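Local structure of sulfhydryl oxidase Erv1p (Arabidopsis thaliana, 2HJ3) at the flavin-adenine dinucleotide site and the interface of chains A and B. The protein catalyses disulfide bond formation in substrate proteins as an FAD-dependent thiol oxidase of the mitochondrial intermembrane space, passing electrons to oxygen to give hydrogen peroxide. Numbering follows the deposited sequence. Chains: chain A/B, Sulfhydryl oxidase Erv1p.

Contact 1: the flavin-adenine dinucleotide site. Residues chain A 10-11, 14-15, 17-18, 22, 51, 55-56, 59-60, 82, 85-86, 88-89, 92, 94, 97, 102, 105-106. With FAD (flavin-adenine dinucleotide), chain C.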
# COMPACT_ATOMS: atom_id res chain seq x y z
N LYS A 10 4.43 9.03 11.98
CA LYS A 10 3.05 8.84 11.56
C LYS A 10 2.81 9.63 10.27
O LYS A 10 2.08 9.18 9.38
CB LYS A 10 2.12 9.35 12.66
CG LYS A 10 0.66 9.41 12.27
CD LYS A 10 -0.14 10.31 13.21
CE LYS A 10 -0.14 9.79 14.64
NZ LYS A 10 -1.02 10.61 15.53
N GLU A 11 3.44 10.80 10.17
CA GLU A 11 3.28 11.64 9.00
C GLU A 11 3.98 11.10 7.76
O GLU A 11 3.44 11.18 6.66
CB GLU A 11 3.78 13.07 9.28
CG GLU A 11 2.99 13.83 10.34
CD GLU A 11 3.28 13.35 11.76
OE1 GLU A 11 4.47 13.10 12.07
OE2 GLU A 11 2.34 13.24 12.57
N GLY A 14 1.87 8.24 6.44
CA GLY A 14 0.70 8.80 5.78
C GLY A 14 0.99 9.33 4.39
O GLY A 14 0.29 8.98 3.45
N ARG A 15 2.03 10.15 4.26
CA ARG A 15 2.38 10.72 2.96
C ARG A 15 2.76 9.67 1.93
O ARG A 15 2.41 9.78 0.76
CB ARG A 15 3.55 11.72 3.09
CG ARG A 15 3.15 13.10 3.59
CD ARG A 15 4.33 14.06 3.51
NE ARG A 15 5.28 13.89 4.61
CZ ARG A 15 5.12 14.40 5.83
NH1 ARG A 15 4.05 15.14 6.11
NH2 ARG A 15 6.03 14.17 6.78
N THR A 17 1.84 6.40 1.98
CA THR A 17 0.65 5.64 1.65
C THR A 17 -0.31 6.39 0.74
O THR A 17 -0.81 5.84 -0.24
CB THR A 17 -0.07 5.20 2.94
OG1 THR A 17 0.83 4.45 3.77
CG2 THR A 17 -1.27 4.33 2.59
N TRP A 18 -0.59 7.66 1.05
CA TRP A 18 -1.49 8.43 0.19
C TRP A 18 -0.95 8.46 -1.24
O TRP A 18 -1.69 8.25 -2.20
CB TRP A 18 -1.69 9.86 0.74
CG TRP A 18 -2.55 9.93 1.97
CD1 TRP A 18 -2.22 10.51 3.17
CD2 TRP A 18 -3.87 9.39 2.14
NE1 TRP A 18 -3.26 10.36 4.07
CE2 TRP A 18 -4.28 9.68 3.46
CE3 TRP A 18 -4.76 8.69 1.30
CZ2 TRP A 18 -5.54 9.29 3.97
CZ3 TRP A 18 -6.01 8.31 1.81
CH2 TRP A 18 -6.38 8.61 3.13
N HIS A 22 -3.39 7.18 -3.98
CA HIS A 22 -3.86 8.06 -5.04
C HIS A 22 -3.22 7.74 -6.38
O HIS A 22 -3.86 7.86 -7.42
CB HIS A 22 -3.63 9.53 -4.67
CG HIS A 22 -4.46 9.99 -3.51
ND1 HIS A 22 -5.83 9.94 -3.51
CD2 HIS A 22 -4.10 10.46 -2.29
CE1 HIS A 22 -6.29 10.36 -2.34
NE2 HIS A 22 -5.26 10.68 -1.58
N TYR A 51 -3.11 -1.10 8.57
CA TYR A 51 -2.37 0.16 8.54
C TYR A 51 -1.56 0.33 9.83
O TYR A 51 -2.12 0.33 10.93
CB TYR A 51 -3.31 1.34 8.34
CG TYR A 51 -2.58 2.63 8.03
CD1 TYR A 51 -1.83 2.75 6.86
CD2 TYR A 51 -2.61 3.70 8.91
CE1 TYR A 51 -1.12 3.92 6.58
CE2 TYR A 51 -1.91 4.87 8.64
CZ TYR A 51 -1.16 4.97 7.47
OH TYR A 51 -0.45 6.12 7.21
N GLU A 55 -4.46 4.24 15.87
CA GLU A 55 -5.63 5.10 15.76
C GLU A 55 -6.04 5.34 14.30
O GLU A 55 -7.22 5.29 13.96
CB GLU A 55 -5.37 6.45 16.43
CG GLU A 55 -4.20 7.20 15.80
CD GLU A 55 -4.21 8.68 16.13
OE1 GLU A 55 -4.17 9.02 17.33
OE2 GLU A 55 -4.24 9.49 15.18
N CYS A 56 -5.05 5.61 13.45
CA CYS A 56 -5.31 5.87 12.04
C CYS A 56 -6.09 4.72 11.41
O CYS A 56 -6.99 4.94 10.60
CB CYS A 56 -4.00 6.02 11.27
SG CYS A 56 -2.72 7.15 11.92
N HIS A 59 -9.83 4.75 12.55
CA HIS A 59 -10.59 5.78 11.84
C HIS A 59 -10.90 5.34 10.42
O HIS A 59 -12.03 5.52 9.94
CB HIS A 59 -9.81 7.09 11.80
CG HIS A 59 -9.74 7.78 13.13
ND1 HIS A 59 -8.99 8.92 13.33
CD2 HIS A 59 -10.34 7.50 14.31
CE1 HIS A 59 -9.12 9.30 14.59
NE2 HIS A 59 -9.94 8.46 15.20
N PHE A 60 -9.91 4.77 9.75
CA PHE A 60 -10.09 4.30 8.38
C PHE A 60 -11.16 3.22 8.37
O PHE A 60 -11.98 3.15 7.45
CB PHE A 60 -8.77 3.74 7.83
CG PHE A 60 -8.80 3.47 6.36
CD1 PHE A 60 -8.87 4.53 5.45
CD2 PHE A 60 -8.76 2.17 5.87
CE1 PHE A 60 -8.92 4.29 4.07
CE2 PHE A 60 -8.81 1.92 4.50
CZ PHE A 60 -8.89 2.98 3.60
N CYS A 82 -10.39 10.36 -2.57
CA CYS A 82 -10.18 11.76 -2.24
C CYS A 82 -11.11 12.17 -1.10
O CYS A 82 -10.72 12.94 -0.21
CB CYS A 82 -10.43 12.64 -3.46
SG CYS A 82 -10.42 14.44 -3.15
N HIS A 85 -9.74 10.66 2.06
CA HIS A 85 -8.60 11.44 2.51
C HIS A 85 -9.07 12.76 3.14
O HIS A 85 -8.48 13.23 4.12
CB HIS A 85 -7.66 11.72 1.33
CG HIS A 85 -6.31 12.23 1.73
ND1 HIS A 85 -5.28 12.38 0.83
CD2 HIS A 85 -5.82 12.61 2.93
CE1 HIS A 85 -4.20 12.82 1.46
NE2 HIS A 85 -4.50 12.96 2.74
N ASN A 86 -10.14 13.35 2.61
CA ASN A 86 -10.64 14.60 3.18
C ASN A 86 -11.23 14.45 4.58
O ASN A 86 -11.08 15.33 5.42
CB ASN A 86 -11.67 15.25 2.26
CG ASN A 86 -11.03 16.04 1.15
OD1 ASN A 86 -9.96 16.62 1.34
ND2 ASN A 86 -11.67 16.09 -0.00
N VAL A 88 -10.16 12.54 6.79
CA VAL A 88 -9.01 12.53 7.68
C VAL A 88 -8.48 13.96 7.79
O VAL A 88 -8.23 14.44 8.89
CB VAL A 88 -7.90 11.59 7.15
CG1 VAL A 88 -6.68 11.65 8.07
CG2 VAL A 88 -8.42 10.16 7.07
N ASN A 89 -8.34 14.65 6.65
CA ASN A 89 -7.87 16.04 6.66
C ASN A 89 -8.72 16.90 7.61
O ASN A 89 -8.19 17.63 8.44
CB ASN A 89 -7.93 16.66 5.26
CG ASN A 89 -6.86 16.12 4.33
OD1 ASN A 89 -5.79 15.71 4.76
ND2 ASN A 89 -7.14 16.16 3.03
N LEU A 92 -8.27 16.39 11.27
CA LEU A 92 -6.98 16.91 11.72
C LEU A 92 -6.81 18.41 11.55
O LEU A 92 -5.73 18.95 11.78
CB LEU A 92 -5.85 16.21 10.96
CG LEU A 92 -5.64 14.72 11.24
CD1 LEU A 92 -4.49 14.21 10.38
CD2 LEU A 92 -5.34 14.53 12.72
N LYS A 94 -6.89 20.14 8.74
CA LYS A 94 -6.05 20.41 7.57
C LYS A 94 -6.95 20.84 6.41
O LYS A 94 -8.16 20.65 6.46
CB LYS A 94 -5.28 19.15 7.16
CG LYS A 94 -4.14 18.76 8.08
CD LYS A 94 -3.50 17.47 7.57
CE LYS A 94 -2.13 17.23 8.17
NZ LYS A 94 -1.16 18.30 7.77
N PHE A 97 -9.13 19.08 0.13
CA PHE A 97 -8.83 19.10 -1.30
C PHE A 97 -10.06 18.98 -2.18
O PHE A 97 -10.95 18.18 -1.90
CB PHE A 97 -7.86 17.93 -1.58
CG PHE A 97 -7.31 17.90 -2.98
CD1 PHE A 97 -6.09 18.50 -3.27
CD2 PHE A 97 -8.00 17.24 -3.99
CE1 PHE A 97 -5.56 18.44 -4.57
CE2 PHE A 97 -7.47 17.17 -5.29
CZ PHE A 97 -6.26 17.77 -5.58
N VAL A 102 -8.45 15.90 -8.42
CA VAL A 102 -7.58 14.76 -8.12
C VAL A 102 -6.77 14.34 -9.33
O VAL A 102 -5.58 14.11 -9.22
CB VAL A 102 -8.34 13.50 -7.61
CG1 VAL A 102 -8.27 13.44 -6.10
CG2 VAL A 102 -9.76 13.50 -8.11
N ARG A 105 -3.88 16.47 -9.79
CA ARG A 105 -2.86 16.27 -8.77
C ARG A 105 -2.17 14.89 -8.91
O ARG A 105 -0.99 14.75 -8.59
CB ARG A 105 -3.48 16.42 -7.38
CG ARG A 105 -2.56 16.04 -6.23
CD ARG A 105 -1.40 17.01 -6.06
NE ARG A 105 -0.42 16.54 -5.08
CZ ARG A 105 0.52 15.63 -5.34
NH1 ARG A 105 0.61 15.10 -6.55
NH2 ARG A 105 1.36 15.25 -4.38
N TRP A 106 -2.91 13.89 -9.38
CA TRP A 106 -2.36 12.55 -9.56
C TRP A 106 -2.64 12.04 -10.97
O TRP A 106 -3.77 11.69 -11.30
CB TRP A 106 -2.95 11.57 -8.53
CG TRP A 106 -2.89 12.04 -7.11
CD1 TRP A 106 -3.89 12.66 -6.41
CD2 TRP A 106 -1.76 11.97 -6.21
NE1 TRP A 106 -3.46 12.97 -5.14
CE2 TRP A 106 -2.16 12.56 -4.99
CE3 TRP A 106 -0.46 11.47 -6.33
CZ2 TRP A 106 -1.30 12.66 -3.89
CZ3 TRP A 106 0.40 11.56 -5.23
CH2 TRP A 106 -0.03 12.15 -4.03
PA FAD C . -1.35 14.17 3.46
O1A FAD C . -2.71 14.22 4.06
O2A FAD C . -0.29 13.18 3.82
O5B FAD C . -0.98 14.44 1.97
C5B FAD C . -0.56 13.89 0.73
C4B FAD C . -0.44 15.15 -0.09
O4B FAD C . -1.37 14.65 -1.09
C3B FAD C . -0.79 16.65 0.11
O3B FAD C . 0.32 17.45 0.53
C2B FAD C . -1.46 17.01 -1.14
O2B FAD C . -0.63 17.29 -2.23
C1B FAD C . -2.26 15.73 -1.40
N9A FAD C . -3.62 15.56 -0.97
C8A FAD C . -4.36 16.05 0.13
N7A FAD C . -5.62 15.77 0.24
C5A FAD C . -5.85 14.97 -0.88
C6A FAD C . -6.98 14.34 -1.44
N6A FAD C . -8.17 14.53 -0.84
N1A FAD C . -6.81 13.64 -2.63
C2A FAD C . -5.66 13.54 -3.33
N3A FAD C . -4.53 14.14 -2.73
C4A FAD C . -4.70 14.86 -1.52
N1 FAD C . -3.12 10.66 10.92
C2 FAD C . -3.60 10.95 12.19
O2 FAD C . -3.02 11.72 12.98
N3 FAD C . -4.79 10.30 12.43
C4 FAD C . -5.46 9.45 11.51
O4 FAD C . -6.48 8.89 12.03
C4X FAD C . -4.93 9.21 10.25
N5 FAD C . -5.45 8.28 9.28
C5X FAD C . -4.85 7.90 8.06
C6 FAD C . -5.42 6.89 7.25
C7 FAD C . -4.76 6.50 6.05
C7M FAD C . -5.39 5.35 5.25
C8 FAD C . -3.54 7.14 5.64
C8M FAD C . -2.72 6.94 4.37
C9 FAD C . -3.00 8.12 6.47
C9A FAD C . -3.55 8.52 7.71
N10 FAD C . -3.17 9.54 8.73
C10 FAD C . -3.68 9.85 9.96
C1' FAD C . -2.13 10.44 8.35
C2' FAD C . -2.47 11.72 7.66
O2' FAD C . -3.70 11.55 6.88
C3' FAD C . -1.32 12.44 7.03
O3' FAD C . -0.84 11.66 5.95
C4' FAD C . -0.24 13.25 7.73
O4' FAD C . -0.83 14.03 8.80
C5' FAD C . 0.50 14.24 6.92
O5' FAD C . -0.27 15.30 6.33
P FAD C . 0.26 16.10 5.10
O1P FAD C . -0.35 17.34 5.57
O2P FAD C . 1.71 15.99 4.79
O3P FAD C . -0.68 15.55 3.91
O HOH W 1 -4.50 14.14 6.12
O HOH W 2 -3.30 16.79 2.93

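Contact 2: the interface of chains A and B. Residues chain A 8, 12-13, 16-17, 51-52; chain B 19-20, 23-24, 106.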
# COMPACT_ATOMS: atom_id res chain seq x y z
N VAL A 8 10.77 7.26 10.18
CA VAL A 8 9.40 7.15 9.69
C VAL A 8 8.36 7.44 10.77
O VAL A 8 8.04 6.57 11.58
CB VAL A 8 9.14 5.75 9.07
CG1 VAL A 8 7.65 5.56 8.80
CG2 VAL A 8 9.92 5.60 7.77
N ASP A 12 5.19 10.56 7.92
CA ASP A 12 5.92 10.00 6.79
C ASP A 12 5.16 8.81 6.21
O ASP A 12 5.10 8.63 4.99
CB ASP A 12 7.32 9.55 7.20
CG ASP A 12 8.24 10.72 7.55
OD1 ASP A 12 8.46 11.59 6.69
OD2 ASP A 12 8.76 10.74 8.69
N LEU A 13 4.58 8.00 7.09
CA LEU A 13 3.82 6.83 6.68
C LEU A 13 2.62 7.30 5.87
O LEU A 13 2.38 6.83 4.75
CB LEU A 13 3.35 6.04 7.90
CG LEU A 13 2.62 4.72 7.62
CD1 LEU A 13 3.60 3.74 7.02
CD2 LEU A 13 2.02 4.15 8.90
N ALA A 16 3.49 8.66 2.38
CA ALA A 16 3.91 7.58 1.51
C ALA A 16 2.69 6.79 1.04
O ALA A 16 2.50 6.54 -0.16
CB ALA A 16 4.88 6.67 2.25
N THR A 17 1.84 6.40 1.98
CA THR A 17 0.65 5.64 1.65
C THR A 17 -0.31 6.39 0.74
O THR A 17 -0.81 5.84 -0.24
CB THR A 17 -0.07 5.20 2.94
OG1 THR A 17 0.83 4.45 3.77
CG2 THR A 17 -1.27 4.33 2.59
N TYR A 51 -3.11 -1.10 8.57
CA TYR A 51 -2.37 0.16 8.54
C TYR A 51 -1.56 0.33 9.83
O TYR A 51 -2.12 0.33 10.93
CB TYR A 51 -3.31 1.34 8.34
CG TYR A 51 -2.58 2.63 8.03
CD1 TYR A 51 -1.83 2.75 6.86
CD2 TYR A 51 -2.61 3.70 8.91
CE1 TYR A 51 -1.12 3.92 6.58
CE2 TYR A 51 -1.91 4.87 8.64
CZ TYR A 51 -1.16 4.97 7.47
OH TYR A 51 -0.45 6.12 7.21
N PRO A 52 -0.22 0.46 9.71
CA PRO A 52 0.77 0.62 10.78
C PRO A 52 0.67 1.75 11.80
O PRO A 52 1.65 2.06 12.46
CB PRO A 52 2.10 0.68 10.02
CG PRO A 52 1.83 -0.13 8.81
CD PRO A 52 0.46 0.34 8.41
N THR B 19 8.26 2.33 1.82
CA THR B 19 8.10 2.93 3.14
C THR B 19 6.86 2.33 3.80
O THR B 19 6.86 2.03 4.98
CB THR B 19 7.95 4.46 3.06
OG1 THR B 19 9.15 5.02 2.51
CG2 THR B 19 7.70 5.05 4.44
N PHE B 20 5.80 2.17 3.02
CA PHE B 20 4.56 1.60 3.53
C PHE B 20 4.78 0.14 3.92
O PHE B 20 4.54 -0.26 5.06
CB PHE B 20 3.45 1.71 2.46
CG PHE B 20 2.27 0.82 2.73
CD1 PHE B 20 1.50 0.99 3.87
CD2 PHE B 20 1.96 -0.23 1.87
CE1 PHE B 20 0.44 0.13 4.16
CE2 PHE B 20 0.90 -1.10 2.15
CZ PHE B 20 0.14 -0.92 3.30
N THR B 23 7.23 -0.45 6.83
CA THR B 23 6.70 0.00 8.11
C THR B 23 5.64 -1.01 8.54
O THR B 23 5.54 -1.35 9.72
CB THR B 23 6.05 1.39 8.00
OG1 THR B 23 6.98 2.30 7.41
CG2 THR B 23 5.65 1.90 9.38
N LEU B 24 4.87 -1.50 7.58
CA LEU B 24 3.85 -2.50 7.87
C LEU B 24 4.55 -3.75 8.42
O LEU B 24 4.12 -4.33 9.40
CB LEU B 24 3.08 -2.85 6.59
CG LEU B 24 2.02 -3.95 6.72
CD1 LEU B 24 0.76 -3.38 7.35
CD2 LEU B 24 1.69 -4.50 5.36
N TRP B 106 13.53 0.99 9.42
CA TRP B 106 12.10 0.98 9.75
C TRP B 106 11.79 0.88 11.25
O TRP B 106 11.31 -0.19 11.68
CB TRP B 106 11.41 -0.17 9.00
CG TRP B 106 11.89 -0.28 7.59
CD1 TRP B 106 12.53 -1.34 7.02
CD2 TRP B 106 11.85 0.76 6.60
NE1 TRP B 106 12.90 -1.03 5.73
CE2 TRP B 106 12.50 0.25 5.45
CE3 TRP B 106 11.34 2.06 6.56
CZ2 TRP B 106 12.65 1.00 4.28
CZ3 TRP B 106 11.49 2.81 5.40
CH2 TRP B 106 12.14 2.28 4.27

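Contact 1: the flavin-adenine dinucleotide site
The diphosphate of FAD is gripped by cationic and imidazole groups in the four-helix bundle of this ERV/ALR catalytic domain. A:Lys94, bent at its last torsion (chi4 -64°), forms a salt bridge to FAD O1P of the flavin-side phosphate, and A:Arg15 NH1 meets FAD O2P of the same phosphate at 2.8 Å, in its guanidinium plane. On the adenosine-side phosphate, A:His85 NE2 donates to FAD O1A at 2.6 Å. A:His85 ND1 shares a hydrogen bond with A:His22 NE2 at 3.0 Å that helps to set the rotation of both rings. A:Trp18 NE1 donates almost straight (167°) to the ribityl hydroxyl FAD O2' at 3.1 Å. At the isoalloxazine, A:His59 ND1 reaches carbonyl FAD O4 at 2.8 Å, with O4 tilted from the imidazole plane. Adenine FAD N7A accepts from A:Asn89 ND2 at 3.2 Å.

Packing follows: the adenine is layered between A:Phe97 on one side and A:His22 with A:His85 on the other. A:Trp18 and A:Tyr51 clamp the dimethylbenzene ring from opposite faces, and methyl C8M lies over the indole face. An alanine at A:Trp18 would remove this stack and the bond to O2', and would probably loosen the ribityl chain and flavin together. A:Cys56 faces A:Val88 CG1 across the flavin, consistent with the flavin-proximal cysteine of the redox-active CXXC pair with A:Cys53; its CB lies over the middle ring and its SG 3.5 Å from FAD C4X.

Contact 2: the interface of chains A and B
B:Phe20 is the substantial flat group of this patch of the homodimer interface, with 54 Å² of its surface hidden by chain A. Its CG is anti to the backbone N (chi1 164°), and the ring crosses A:Thr17 obliquely, bringing CD1 to 3.5 Å from the hydroxyl OG1 of A:Thr17. The other two rings are marginal: A:Tyr51 has A:Thr17 OG1, from its own chain, in plane at its ring edge, and the poorly ordered indole of B:Trp106 receives A:Val8 CG2 at its edge, in plane, in a loose contact.

The centre is aliphatic. A:Leu13, with CG anti to its backbone N (chi1 -176°), extends CD1 obliquely across B:Thr23, 3.5 Å from CB. The methyl CG2 of B:Thr23 also touches A:Pro52 CB at 3.8 Å, so this threonine is wedged between leucine and proline, while A:Val8 CG1 meets its OG1 tip to tip at 3.6 Å. A:Pro52 crosses B:Leu24, its CG resting against the leucine's CA and CD1. A:Ala16 CB abuts B:Thr19 CB at 3.9 Å; this small alanine probably allows the helices to approach closely.

No polar pair bridges the chains here. The hydroxyls of A:Thr17 and B:Thr23 are spent on backbone carbonyls one turn earlier in their own helices, A:Leu13 O and B:Thr19 O. In the fold, helix 10-27 of each chain packs against its partner, flanked on chain A by A:Val8 before the helix and A:Pro52 between helices 34-50 and 54-66.

Contact 1 and contact 2 have C-alpha centres about 12 Å apart and share A:Thr17 and A:Tyr51. Helix 10-27 serves both: A:Arg15 and A:Trp18 turn toward the cofactor, A:Leu13 and A:Ala16 toward chain B. A:Thr17 places its CG2 beside flavin methyl C8M, leaving its other branch for the interface. A:Tyr51 belongs mainly to contact 1, where its ring stacks on the flavin, and only grazes chain B. Dimerisation is therefore likely to steady the helix that runs along the whole cofactor. By the two-fold symmetry, the chain B helix does the same for its own FAD, and contact 2 has a twin with the chains exchanged.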